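PDB 6JXG: beta-glucosidase from Chaetomella raphigera, which probably hydrolyses terminal, non-reducing beta-D-glucosyl residues, releasing beta-D-glucose, and so takes part in breaking down cellulose. Local coordinates for residues A[96-101]-A[148-153]; A[132-137]-A[183-188]; A[227-232]-A[246-251]; A[365-370]-A[388-393]; A[618-623]-A[654-659]. All coordinates share one frame; numbering follows the deposited sequence.

Contacts 1, 2 and 3 lie in the N-terminal, TIM-barrel-type domain of this family 3 glycosidase. Contacts 1 and 2 cross along the chain: helix 131-147 supplies a segment to contact 2 and leads into the segment of contact 1 that enters strand 151-157. Contact 3 follows, its centre about 19 Å from that of contact 1. The two touch on one sheet, where Cys153 packs on Val230. Contact 4 comes next, in a loop of the C-terminal family 3 domain, and contact 5 last, in the fibronectin type III-like sandwich. The centres of contacts 3 and 5 are about 45 Å apart. The contacts thus fall in three successive domains of one chain.

Contact 1. Residues A[96-101]-A[148-153]; sequences QEAKAL and AGVQAC
Ala148, Gly149 and Val150 pack against Gln96, Ala98 and Lys99 in a contact of a helix with a loop, mostly apolar, where the last turns of helix 84-100 meet the link between helix 131-147 and strand 151-157. The Ala148 methyl presses on the helix backbone, its CB 3.2 Å from Gln96 N, and also meets Gln96 CG at 3.8 Å. Beyond CG the Gln96 chain leads away from this methyl, and OE1 bonds His322. Lys99 has CG anti to its backbone N (chi1 169°), which lays the aliphatic chain alongside the loop: CD is 3.4 Å from Ala148 O and 4.3 Å from Gly149 CA. Gly149 ends helix 131-147 in a Schellman motif, and its positive phi of 107° turns the chain toward the strand. That helix is the connection of a beta-alpha-beta unit of the TIM-barrel-type domain, joining strand 105-106 to its parallel neighbour 151-157. Beyond the turn, Val150 directs CG2, its branch anti to the backbone N, at the methyl of Ala98, with 3.8 Å between Val150 CG2 and Ala98 CB. Gln106 of strand 105-106 touches both of these side chains, and Met145 packs on Val150 from the preceding helix.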
# COMPACT_ATOMS: atom_id res chain seq x y z
N GLN A 96 4.99 2.29 -16.80
CA GLN A 96 4.92 2.88 -18.17
C GLN A 96 5.03 4.39 -18.23
O GLN A 96 5.84 4.97 -19.05
CB GLN A 96 3.67 2.41 -18.91
CG GLN A 96 3.80 0.95 -19.30
CD GLN A 96 2.53 0.39 -19.82
OE1 GLN A 96 1.43 0.94 -19.60
NE2 GLN A 96 2.66 -0.74 -20.51
N GLU A 97 4.30 5.05 -17.34
CA GLU A 97 4.39 6.50 -17.26
C GLU A 97 5.82 6.99 -16.82
O GLU A 97 6.34 7.98 -17.35
CB GLU A 97 3.29 7.11 -16.38
CG GLU A 97 1.91 6.82 -16.92
CD GLU A 97 0.74 7.62 -16.36
OE1 GLU A 97 0.89 8.56 -15.52
OE2 GLU A 97 -0.41 7.23 -16.77
N ALA A 98 6.36 6.35 -15.77
CA ALA A 98 7.65 6.71 -15.21
C ALA A 98 8.72 6.61 -16.35
O ALA A 98 9.50 7.56 -16.61
CB ALA A 98 7.97 5.79 -14.05
N LYS A 99 8.78 5.45 -17.03
CA LYS A 99 9.75 5.26 -18.10
C LYS A 99 9.62 6.33 -19.19
O LYS A 99 10.63 6.87 -19.68
CB LYS A 99 9.61 3.85 -18.73
CG LYS A 99 10.43 3.73 -20.02
CD LYS A 99 10.86 2.29 -20.35
CE LYS A 99 11.64 2.26 -21.70
NZ LYS A 99 11.37 1.00 -22.52
N ALA A 100 8.37 6.58 -19.59
CA ALA A 100 8.12 7.49 -20.70
C ALA A 100 8.61 8.92 -20.37
O ALA A 100 8.97 9.68 -21.26
CB ALA A 100 6.64 7.45 -21.07
N LEU A 101 8.60 9.29 -19.07
CA LEU A 101 9.17 10.51 -18.56
C LEU A 101 10.68 10.50 -18.26
O LEU A 101 11.20 11.50 -17.81
CB LEU A 101 8.44 10.84 -17.25
CG LEU A 101 6.96 11.24 -17.49
CD1 LEU A 101 6.22 11.49 -16.17
CD2 LEU A 101 6.75 12.43 -18.40
N ALA A 148 7.54 -2.75 -16.93
CA ALA A 148 7.47 -1.54 -17.73
C ALA A 148 8.78 -0.88 -17.93
O ALA A 148 8.86 0.06 -18.68
CB ALA A 148 6.50 -0.52 -17.11
N GLY A 149 9.80 -1.26 -17.16
CA GLY A 149 11.14 -0.80 -17.35
C GLY A 149 11.67 0.23 -16.34
O GLY A 149 12.83 0.69 -16.48
N VAL A 150 10.87 0.56 -15.30
CA VAL A 150 11.35 1.47 -14.26
C VAL A 150 11.89 0.60 -13.10
O VAL A 150 11.51 -0.59 -12.95
CB VAL A 150 10.24 2.45 -13.72
CG1 VAL A 150 9.27 1.72 -12.81
CG2 VAL A 150 10.84 3.59 -12.94
N GLN A 151 12.83 1.14 -12.33
CA GLN A 151 13.27 0.50 -11.07
C GLN A 151 12.25 0.87 -9.97
O GLN A 151 11.92 2.04 -9.79
CB GLN A 151 14.64 1.04 -10.65
CG GLN A 151 15.74 0.75 -11.67
CD GLN A 151 17.11 1.33 -11.30
OE1 GLN A 151 17.74 2.12 -12.10
NE2 GLN A 151 17.59 0.99 -10.13
N ALA A 152 11.71 -0.11 -9.28
CA ALA A 152 10.86 0.16 -8.15
C ALA A 152 11.73 0.30 -6.90
O ALA A 152 12.92 -0.04 -6.89
CB ALA A 152 9.84 -0.99 -7.97
N CYS A 153 11.13 0.86 -5.86
CA CYS A 153 11.78 1.18 -4.62
C CYS A 153 10.79 0.84 -3.49
O CYS A 153 9.90 1.65 -3.14
CB CYS A 153 12.14 2.67 -4.54
SG CYS A 153 13.09 3.06 -2.99

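Contact 2. Residues A[132-137]-A[183-188]; sequences YLNGLA and LWPFAD
Gly135 and Pro185 bring helices 131-147 and 184-191 of the barrel domain close together, their CA atoms only 4.1 Å apart. The two helical segments run in nearly the same direction, with axes 8.1 Å apart and inclined by 26°. Gly135 has no side chain, and Asp188 OD2 packs directly on its backbone, 3.1 Å from Gly135 C. Beside this spot Asn134, with CG anti to its backbone N (chi1 -165°), brings OD1 against the Pro185 ring, 3.3 Å from Pro185 CB. The amide's other end, ND2, bonds Ser128 O, while the model gives the buried OD1 no polar partner.

The packing is looser on the side of Tyr132 and Trp184, where the indole NE1 stays 4.0 Å from Tyr132 CA and a water joins the two helices. This water lies in the plane of the Trp184 ring and accepts from Trp184 NE1 at 2.9 Å. It donates to Asp188 OD2 at 2.6 Å and to the helix carbonyl Tyr132 O at 3.2 Å. Outside the pair, Arg671 forms a salt bridge with Asp188 OD1, and Lys673 makes a cation-pi contact with Trp184. With one oxygen held by arginine and the other by an oriented water, Asp188 is probably kept as a carboxylate despite its burial and the nearby carbonyl of Gly135.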
# COMPACT_ATOMS: atom_id res chain seq x y z
N TYR A 132 0.60 -11.07 4.58
CA TYR A 132 0.47 -11.91 3.39
C TYR A 132 -0.13 -11.08 2.24
O TYR A 132 0.39 -11.10 1.08
CB TYR A 132 -0.42 -13.13 3.69
CG TYR A 132 -0.52 -14.05 2.52
CD1 TYR A 132 0.46 -14.99 2.28
CD2 TYR A 132 -1.55 -13.93 1.61
CE1 TYR A 132 0.35 -15.86 1.16
CE2 TYR A 132 -1.61 -14.72 0.51
CZ TYR A 132 -0.67 -15.70 0.29
OH TYR A 132 -0.83 -16.50 -0.88
N LEU A 133 -1.26 -10.42 2.51
CA LEU A 133 -1.89 -9.55 1.51
C LEU A 133 -0.93 -8.48 1.05
O LEU A 133 -0.80 -8.17 -0.17
CB LEU A 133 -3.16 -8.89 2.06
CG LEU A 133 -3.95 -7.91 1.17
CD1 LEU A 133 -4.37 -8.62 -0.08
CD2 LEU A 133 -5.14 -7.39 1.92
N ASN A 134 -0.31 -7.85 2.03
CA ASN A 134 0.69 -6.81 1.77
C ASN A 134 1.80 -7.29 0.83
O ASN A 134 2.06 -6.71 -0.25
CB ASN A 134 1.22 -6.29 3.09
CG ASN A 134 1.97 -4.98 2.98
OD1 ASN A 134 2.88 -4.84 2.16
ND2 ASN A 134 1.56 -3.99 3.78
N GLY A 135 2.40 -8.41 1.18
CA GLY A 135 3.40 -9.08 0.33
C GLY A 135 2.96 -9.42 -1.09
O GLY A 135 3.68 -9.05 -1.98
N LEU A 136 1.77 -10.00 -1.31
CA LEU A 136 1.25 -10.23 -2.66
C LEU A 136 1.02 -8.91 -3.44
O LEU A 136 1.30 -8.83 -4.64
CB LEU A 136 -0.04 -11.08 -2.66
CG LEU A 136 0.16 -12.61 -2.85
CD1 LEU A 136 0.77 -13.06 -4.18
CD2 LEU A 136 1.00 -13.13 -1.74
N ALA A 137 0.55 -7.89 -2.75
CA ALA A 137 0.40 -6.59 -3.37
C ALA A 137 1.77 -5.99 -3.78
O ALA A 137 1.90 -5.48 -4.90
CB ALA A 137 -0.40 -5.64 -2.51
N LEU A 183 8.87 -7.31 8.47
CA LEU A 183 9.80 -7.74 7.39
C LEU A 183 9.16 -8.47 6.21
O LEU A 183 9.63 -8.38 5.05
CB LEU A 183 10.94 -8.58 7.99
CG LEU A 183 12.12 -8.83 7.03
CD1 LEU A 183 12.80 -7.51 6.71
CD2 LEU A 183 13.07 -9.86 7.66
N TRP A 184 8.08 -9.19 6.50
CA TRP A 184 7.52 -10.12 5.57
C TRP A 184 7.22 -9.50 4.15
O TRP A 184 7.66 -10.01 3.12
CB TRP A 184 6.33 -10.75 6.21
CG TRP A 184 5.60 -11.73 5.36
CD1 TRP A 184 4.91 -11.51 4.21
CD2 TRP A 184 5.44 -13.15 5.65
NE1 TRP A 184 4.35 -12.69 3.75
CE2 TRP A 184 4.69 -13.71 4.60
CE3 TRP A 184 5.85 -13.96 6.71
CZ2 TRP A 184 4.33 -15.06 4.58
CZ3 TRP A 184 5.52 -15.34 6.68
CH2 TRP A 184 4.74 -15.86 5.65
N PRO A 185 6.60 -8.31 4.11
CA PRO A 185 6.42 -7.73 2.77
C PRO A 185 7.69 -7.27 2.12
O PRO A 185 7.76 -7.28 0.88
CB PRO A 185 5.53 -6.55 2.98
CG PRO A 185 5.27 -6.48 4.43
CD PRO A 185 5.86 -7.63 5.16
N PHE A 186 8.69 -6.87 2.90
CA PHE A 186 9.98 -6.56 2.29
C PHE A 186 10.65 -7.80 1.73
O PHE A 186 11.26 -7.77 0.64
CB PHE A 186 10.91 -5.83 3.25
CG PHE A 186 10.56 -4.39 3.45
CD1 PHE A 186 10.96 -3.43 2.53
CD2 PHE A 186 9.79 -4.00 4.55
CE1 PHE A 186 10.68 -2.10 2.70
CE2 PHE A 186 9.51 -2.66 4.74
CZ PHE A 186 9.99 -1.68 3.81
N ALA A 187 10.49 -8.92 2.41
CA ALA A 187 11.06 -10.19 1.87
C ALA A 187 10.39 -10.57 0.56
O ALA A 187 11.09 -10.93 -0.42
CB ALA A 187 10.94 -11.31 2.92
N ASP A 188 9.05 -10.44 0.49
CA ASP A 188 8.32 -10.67 -0.80
C ASP A 188 8.84 -9.72 -1.90
O ASP A 188 9.07 -10.10 -3.05
CB ASP A 188 6.80 -10.51 -0.67
CG ASP A 188 6.08 -11.79 -0.17
OD1 ASP A 188 6.75 -12.79 0.28
OD2 ASP A 188 4.87 -11.80 -0.33
O HOH W 1 3.02 -12.84 1.13

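Contact 3. Residues A[227-232]-A[246-251]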
# COMPACT_ATOMS: atom_id res chain seq x y z
N GLY A 227 20.08 -5.44 -4.99
CA GLY A 227 20.02 -4.04 -5.31
C GLY A 227 20.67 -3.09 -4.31
O GLY A 227 21.57 -3.45 -3.51
N PHE A 228 20.15 -1.88 -4.28
CA PHE A 228 20.77 -0.82 -3.58
C PHE A 228 19.76 -0.18 -2.61
O PHE A 228 18.55 -0.24 -2.84
CB PHE A 228 21.39 0.22 -4.49
CG PHE A 228 20.44 1.06 -5.21
CD1 PHE A 228 20.06 2.30 -4.70
CD2 PHE A 228 19.95 0.65 -6.47
CE1 PHE A 228 19.18 3.10 -5.39
CE2 PHE A 228 19.10 1.45 -7.18
CZ PHE A 228 18.71 2.71 -6.68
N VAL A 229 20.30 0.32 -1.52
CA VAL A 229 19.53 1.04 -0.48
C VAL A 229 19.71 2.53 -0.61
O VAL A 229 20.82 3.02 -0.68
CB VAL A 229 19.97 0.58 0.93
CG1 VAL A 229 19.10 1.32 1.94
CG2 VAL A 229 19.75 -0.93 1.06
N VAL A 230 18.59 3.26 -0.65
CA VAL A 230 18.58 4.69 -0.76
C VAL A 230 18.01 5.31 0.50
O VAL A 230 17.12 4.73 1.13
CB VAL A 230 17.89 5.11 -2.03
CG1 VAL A 230 16.43 4.63 -2.11
CG2 VAL A 230 17.99 6.60 -2.19
N SER A 231 18.50 6.48 0.90
CA SER A 231 17.95 7.10 2.08
C SER A 231 16.63 7.72 1.85
O SER A 231 16.37 8.30 0.78
CB SER A 231 18.91 8.11 2.70
OG SER A 231 19.06 9.22 1.84
N ASP A 232 15.80 7.75 2.90
CA ASP A 232 14.73 8.70 2.86
C ASP A 232 15.39 10.08 2.88
O ASP A 232 16.60 10.20 3.13
CB ASP A 232 13.71 8.44 3.99
CG ASP A 232 12.31 8.94 3.67
OD1 ASP A 232 12.17 9.86 2.84
OD2 ASP A 232 11.32 8.45 4.31
N GLY A 246 25.66 0.16 5.44
CA GLY A 246 25.23 -0.39 4.19
C GLY A 246 24.31 0.48 3.33
O GLY A 246 23.66 -0.02 2.44
N LEU A 247 24.25 1.77 3.60
CA LEU A 247 23.56 2.69 2.75
C LEU A 247 24.33 2.73 1.40
O LEU A 247 25.55 2.61 1.41
CB LEU A 247 23.45 4.07 3.32
CG LEU A 247 22.71 5.17 2.59
CD1 LEU A 247 21.23 4.79 2.51
CD2 LEU A 247 22.86 6.53 3.27
N ASP A 248 23.60 2.89 0.29
CA ASP A 248 24.25 2.99 -1.05
C ASP A 248 24.06 4.32 -1.73
O ASP A 248 24.95 4.73 -2.51
CB ASP A 248 23.77 1.90 -1.96
CG ASP A 248 24.02 0.51 -1.37
OD1 ASP A 248 25.21 0.23 -1.01
OD2 ASP A 248 23.06 -0.30 -1.26
N VAL A 249 22.96 4.99 -1.47
CA VAL A 249 22.69 6.28 -2.08
C VAL A 249 22.10 7.26 -1.08
O VAL A 249 21.12 6.96 -0.39
CB VAL A 249 21.68 6.16 -3.24
CG1 VAL A 249 21.45 7.51 -3.93
CG2 VAL A 249 22.15 5.14 -4.26
N ALA A 250 22.69 8.46 -1.02
CA ALA A 250 22.25 9.49 -0.10
C ALA A 250 21.40 10.51 -0.80
O ALA A 250 21.92 11.23 -1.65
CB ALA A 250 23.44 10.18 0.58
N MET A 251 20.13 10.57 -0.46
CA MET A 251 19.24 11.53 -1.09
C MET A 251 18.66 12.50 -0.05
O MET A 251 18.31 12.07 1.01
CB MET A 251 18.07 10.76 -1.73
CG MET A 251 18.44 10.10 -3.04
SD MET A 251 18.70 11.39 -4.30
CE MET A 251 20.05 10.64 -5.19
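Val230 and Val249 form a single parallel bridge that extends the barrel wall of the N-terminal domain. The order strand 228-231, helix 239-245, bridged segment resembles a beta-alpha-beta unit, as in a TIM-type barrel, but 246-251 makes only this one bridge. The bridge rests on Val249 N giving to Val229 O at 3.0 Å and Ser231 N giving to Val249 O, also at 3.0 Å. Val229 O takes a second donor, Asp248 N, at 2.9 Å. Val249 N lies in the plane of that carbonyl, whereas Asp248 N is tilted 20° from it.

The Asp248 side chain points at strand 228-231 from CB onward. Its CB sits 3.4 Å from Val229 O. CG, anti to the carbonyl carbon of its own residue, brings the carboxylate up to the N-H of Val229. At the tip OD2 accepts from Val229 N through its anti lone pair, at 2.8 Å and with an N-H...O angle of 170°. The same oxygen forms a salt bridge with Lys220, and OD1 pairs with Arg280, so both carboxylate oxygens are bound.

Alongside, Val249 CG2 meets the Phe228 ring obliquely, 3.6 Å from Phe228 CD1. Val230 CG2 reaches Met251 CG at 3.6 Å, and Leu247 CD1 packs over the strand backbone near Val229 O. Farther along, a hydroxyl replaces the backbone pairing: Ser231 OG accepts from Met251 N at 2.9 Å while donating its own proton to Asp232 O.

Contact 4. Residues A[365-370]-A[388-393]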
# COMPACT_ATOMS: atom_id res chain seq x y z
N GLY A 365 -10.37 24.19 -6.72
CA GLY A 365 -9.53 23.46 -7.65
C GLY A 365 -9.00 22.13 -7.06
O GLY A 365 -8.61 22.09 -5.87
N ILE A 366 -9.00 21.07 -7.89
CA ILE A 366 -8.74 19.73 -7.38
C ILE A 366 -7.27 19.61 -6.95
O ILE A 366 -6.97 18.77 -6.11
CB ILE A 366 -9.15 18.59 -8.37
CG1 ILE A 366 -8.40 18.76 -9.69
CG2 ILE A 366 -10.68 18.57 -8.54
CD1 ILE A 366 -8.77 17.84 -10.82
N ASN A 367 -6.40 20.45 -7.56
CA ASN A 367 -4.97 20.50 -7.19
C ASN A 367 -4.57 21.78 -6.46
O ASN A 367 -3.39 22.09 -6.42
CB ASN A 367 -4.11 20.34 -8.44
CG ASN A 367 -4.33 19.02 -9.12
OD1 ASN A 367 -4.39 17.96 -8.47
ND2 ASN A 367 -4.45 19.05 -10.46
N SER A 368 -5.55 22.46 -5.84
CA SER A 368 -5.30 23.70 -5.19
C SER A 368 -4.65 23.62 -3.86
O SER A 368 -4.23 24.63 -3.37
CB SER A 368 -6.61 24.53 -5.05
OG SER A 368 -7.58 23.92 -4.20
N CYS A 369 -4.53 22.45 -3.22
CA CYS A 369 -3.83 22.39 -1.92
C CYS A 369 -2.54 21.70 -2.18
O CYS A 369 -2.54 20.60 -2.72
CB CYS A 369 -4.65 21.60 -0.84
SG CYS A 369 -6.38 22.19 -0.61
N SER A 370 -1.44 22.30 -1.73
CA SER A 370 -0.11 21.78 -1.95
C SER A 370 -0.01 20.35 -1.39
O SER A 370 -0.42 20.08 -0.25
CB SER A 370 0.88 22.70 -1.25
OG SER A 370 2.18 22.20 -1.36
N ALA A 388 0.07 12.96 -6.42
CA ALA A 388 0.18 13.35 -7.83
C ALA A 388 -0.87 14.44 -8.05
O ALA A 388 -1.78 14.54 -7.25
CB ALA A 388 -0.10 12.22 -8.76
N ASP A 389 -0.70 15.18 -9.15
CA ASP A 389 -1.67 16.21 -9.56
C ASP A 389 -2.72 15.46 -10.36
O ASP A 389 -2.36 14.62 -11.17
CB ASP A 389 -1.01 17.28 -10.38
CG ASP A 389 -0.23 18.29 -9.52
OD1 ASP A 389 -0.01 18.08 -8.30
OD2 ASP A 389 0.12 19.33 -10.11
N PHE A 390 -4.00 15.64 -10.03
CA PHE A 390 -5.05 15.01 -10.78
C PHE A 390 -5.12 15.64 -12.16
O PHE A 390 -5.13 16.88 -12.25
CB PHE A 390 -6.42 15.26 -10.14
CG PHE A 390 -6.59 14.64 -8.77
CD1 PHE A 390 -6.95 13.35 -8.66
CD2 PHE A 390 -6.43 15.41 -7.60
CE1 PHE A 390 -7.19 12.77 -7.41
CE2 PHE A 390 -6.66 14.86 -6.36
CZ PHE A 390 -7.02 13.53 -6.27
N PRO A 391 -5.18 14.81 -13.23
CA PRO A 391 -5.48 15.41 -14.56
C PRO A 391 -6.96 15.84 -14.65
O PRO A 391 -7.31 16.67 -15.47
CB PRO A 391 -5.20 14.29 -15.57
CG PRO A 391 -5.30 13.03 -14.76
CD PRO A 391 -5.02 13.36 -13.31
N TYR A 392 -7.78 15.28 -13.79
CA TYR A 392 -9.22 15.57 -13.64
C TYR A 392 -9.60 14.73 -12.42
O TYR A 392 -8.81 13.89 -11.98
CB TYR A 392 -10.01 15.12 -14.89
CG TYR A 392 -9.94 13.67 -15.21
CD1 TYR A 392 -10.80 12.75 -14.61
CD2 TYR A 392 -8.98 13.17 -16.09
CE1 TYR A 392 -10.71 11.40 -14.87
CE2 TYR A 392 -8.90 11.81 -16.38
CZ TYR A 392 -9.76 10.92 -15.72
OH TYR A 392 -9.68 9.53 -16.00
N LEU A 393 -10.73 15.00 -11.81
CA LEU A 393 -11.20 14.12 -10.70
C LEU A 393 -12.69 13.98 -10.89
O LEU A 393 -13.42 14.99 -10.81
CB LEU A 393 -10.86 14.72 -9.33
CG LEU A 393 -11.49 13.99 -8.12
CD1 LEU A 393 -11.07 12.54 -8.10
CD2 LEU A 393 -11.13 14.70 -6.83
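Asn367 and Phe390 carry the polar part of this contact, the side-chain amide reading both backbone groups of the phenylalanine. Asn367 CG is anti to its own carbonyl carbon, beside the backbone N, which turns the amide to the Phe390 backbone. Asn367 OD1 accepts from Phe390 N at 2.8 Å with an N-H...O angle of 149°. Asn367 ND2 gives to Phe390 O at 2.9 Å in a straighter bond of 165°; the acceptor lies almost in the amide plane, and the donor sits on a carbonyl lone pair. The paired bonds fix the amide's rotation. Its plane is nearly parallel to that of the Phe390 ring, 12° apart, and OD1 lies at the ring's edge, near its plane, 3.4 Å from Phe390 CD2. Ile366 adds the apolar part: its CD1 rests 3.6 Å from Phe390 CB, and its CG2 touches Leu393 CB at 3.9 Å.

Both segments belong to the long loop between strand 351-355 and helix 396-406 of the C-terminal family 3 domain. Ile366 and Asn367 are the central residues of a type I beta turn, in which Gly365 O accepts from Ser368 N at 3.1 Å and from Ser368 OG at 2.7 Å. In the next shell, Cys369 is tied to Cys374 by a disulfide, and Asp389 OD1 forms a salt bridge with Arg372. Asp389 OD2 accepts a hydrogen bond that links this domain to Gln67 of the N-terminal domain, next to the glycan-bearing Asn68.

Contact 5. Residues A[618-623]-A[654-659]; sequences AKVTNS and DKISLK
Leu658 packs against Val620 and Asn622, pointing from one beta sheet into the other. The three side chains all leave their strands toward the opposite segment. The strand axes are 7.7 Å apart and inclined by 39°, a face-to-face arrangement and not an edge pairing. Leu658 and Val620 meet slantwise, with Leu658 CD1 4.0 Å from Val620 CG1. That same methyl goes deeper, reaching 3.4 Å from Val620 O, so it packs on the peptide of the facing strand as well as on its side chain. Toward the start of the strands the pairing is looser, and Val620 CG1 is 4.3 Å from Ile656 CG2.

Asn622 meets Leu658 nearer its backbone. Its CB lies alongside the second segment, 3.9 Å from Leu658 CB and 3.4 Å from Lys659 O. With CG anti to the backbone N (chi1 -180°), the amide extends toward the facing strand, and Asn622 ND2 bonds Leu658 O at 3.0 Å. The acceptor is in the amide plane, but the donor stands 56° out of the carbonyl plane, above the C=O. The amide is held further by Val626 O, which takes ND2, and by Gly624 N, which gives to OD1.

The contact thereby joins the two layers of the fibronectin type III-like beta sandwich: strand 612-622 lies between 582-591 and 663-671 in one sheet, strand 649-658 is at the edge of the other beside 628-637, and Val666 of strand 663-671 touches both Val620 and Ile656.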
# COMPACT_ATOMS: atom_id res chain seq x y z
N ALA A 618 -11.42 -25.02 -3.17
CA ALA A 618 -12.83 -25.07 -2.77
C ALA A 618 -13.68 -24.70 -3.93
O ALA A 618 -13.21 -24.09 -4.93
CB ALA A 618 -13.11 -24.17 -1.56
N LYS A 619 -14.95 -25.08 -3.83
CA LYS A 619 -15.93 -24.70 -4.81
C LYS A 619 -16.78 -23.56 -4.28
O LYS A 619 -17.29 -23.64 -3.13
CB LYS A 619 -16.87 -25.86 -5.17
CG LYS A 619 -18.01 -25.43 -6.10
CD LYS A 619 -18.53 -26.66 -6.83
CE LYS A 619 -19.54 -27.46 -6.05
NZ LYS A 619 -20.66 -26.55 -5.83
N VAL A 620 -16.98 -22.51 -5.12
CA VAL A 620 -17.77 -21.37 -4.70
C VAL A 620 -18.89 -21.24 -5.73
O VAL A 620 -18.67 -21.44 -6.97
CB VAL A 620 -16.95 -20.07 -4.78
CG1 VAL A 620 -17.80 -18.88 -4.43
CG2 VAL A 620 -15.76 -20.16 -3.83
N THR A 621 -20.09 -20.96 -5.21
CA THR A 621 -21.31 -20.94 -6.00
C THR A 621 -22.00 -19.65 -5.71
O THR A 621 -22.15 -19.30 -4.54
CB THR A 621 -22.25 -22.06 -5.54
OG1 THR A 621 -21.64 -23.33 -5.87
CG2 THR A 621 -23.55 -21.97 -6.28
N ASN A 622 -22.41 -18.97 -6.77
CA ASN A 622 -23.26 -17.79 -6.65
C ASN A 622 -24.68 -18.29 -6.44
O ASN A 622 -25.28 -18.83 -7.37
CB ASN A 622 -23.19 -16.93 -7.92
CG ASN A 622 -24.05 -15.68 -7.86
OD1 ASN A 622 -24.97 -15.58 -7.07
ND2 ASN A 622 -23.71 -14.69 -8.71
N SER A 623 -25.19 -18.06 -5.23
CA SER A 623 -26.47 -18.60 -4.78
C SER A 623 -27.55 -17.53 -4.93
O SER A 623 -28.70 -17.76 -4.56
CB SER A 623 -26.34 -19.11 -3.34
OG SER A 623 -25.83 -18.10 -2.51
N ASP A 654 -8.31 -15.67 -3.37
CA ASP A 654 -8.55 -15.89 -4.80
C ASP A 654 -9.91 -15.28 -5.14
O ASP A 654 -10.90 -15.58 -4.50
CB ASP A 654 -8.51 -17.42 -5.10
CG ASP A 654 -8.52 -17.74 -6.60
OD1 ASP A 654 -8.25 -16.79 -7.42
OD2 ASP A 654 -8.82 -18.93 -6.95
N LYS A 655 -9.98 -14.42 -6.15
CA LYS A 655 -11.19 -13.68 -6.42
C LYS A 655 -11.88 -14.31 -7.65
O LYS A 655 -11.23 -14.42 -8.70
CB LYS A 655 -10.83 -12.21 -6.66
CG LYS A 655 -12.06 -11.26 -6.75
CD LYS A 655 -11.67 -9.81 -6.69
CE LYS A 655 -12.83 -8.89 -6.32
NZ LYS A 655 -12.45 -7.46 -6.29
N ILE A 656 -13.14 -14.70 -7.53
CA ILE A 656 -13.83 -15.41 -8.60
C ILE A 656 -15.11 -14.71 -8.97
O ILE A 656 -15.91 -14.32 -8.14
CB ILE A 656 -14.10 -16.88 -8.21
CG1 ILE A 656 -14.70 -17.67 -9.35
CG2 ILE A 656 -14.93 -17.01 -6.95
CD1 ILE A 656 -14.69 -19.17 -9.11
N SER A 657 -15.26 -14.54 -10.26
CA SER A 657 -16.42 -13.88 -10.79
C SER A 657 -17.43 -14.92 -11.28
O SER A 657 -17.06 -15.83 -11.98
CB SER A 657 -15.97 -12.90 -11.89
OG SER A 657 -17.17 -12.46 -12.44
N LEU A 658 -18.69 -14.83 -10.83
CA LEU A 658 -19.71 -15.84 -11.12
C LEU A 658 -21.07 -15.26 -11.48
O LEU A 658 -21.56 -14.29 -10.81
CB LEU A 658 -19.91 -16.75 -9.93
CG LEU A 658 -18.68 -17.59 -9.55
CD1 LEU A 658 -18.95 -18.23 -8.19
CD2 LEU A 658 -18.39 -18.66 -10.63
N LYS A 659 -21.66 -15.81 -12.55
CA LYS A 659 -23.01 -15.45 -12.93
C LYS A 659 -23.99 -16.14 -11.98
O LYS A 659 -23.66 -17.12 -11.31
CB LYS A 659 -23.29 -15.85 -14.38
CG LYS A 659 -22.64 -14.93 -15.39
CD LYS A 659 -22.51 -15.61 -16.74
CE LYS A 659 -22.65 -14.61 -17.86
NZ LYS A 659 -22.64 -15.34 -19.15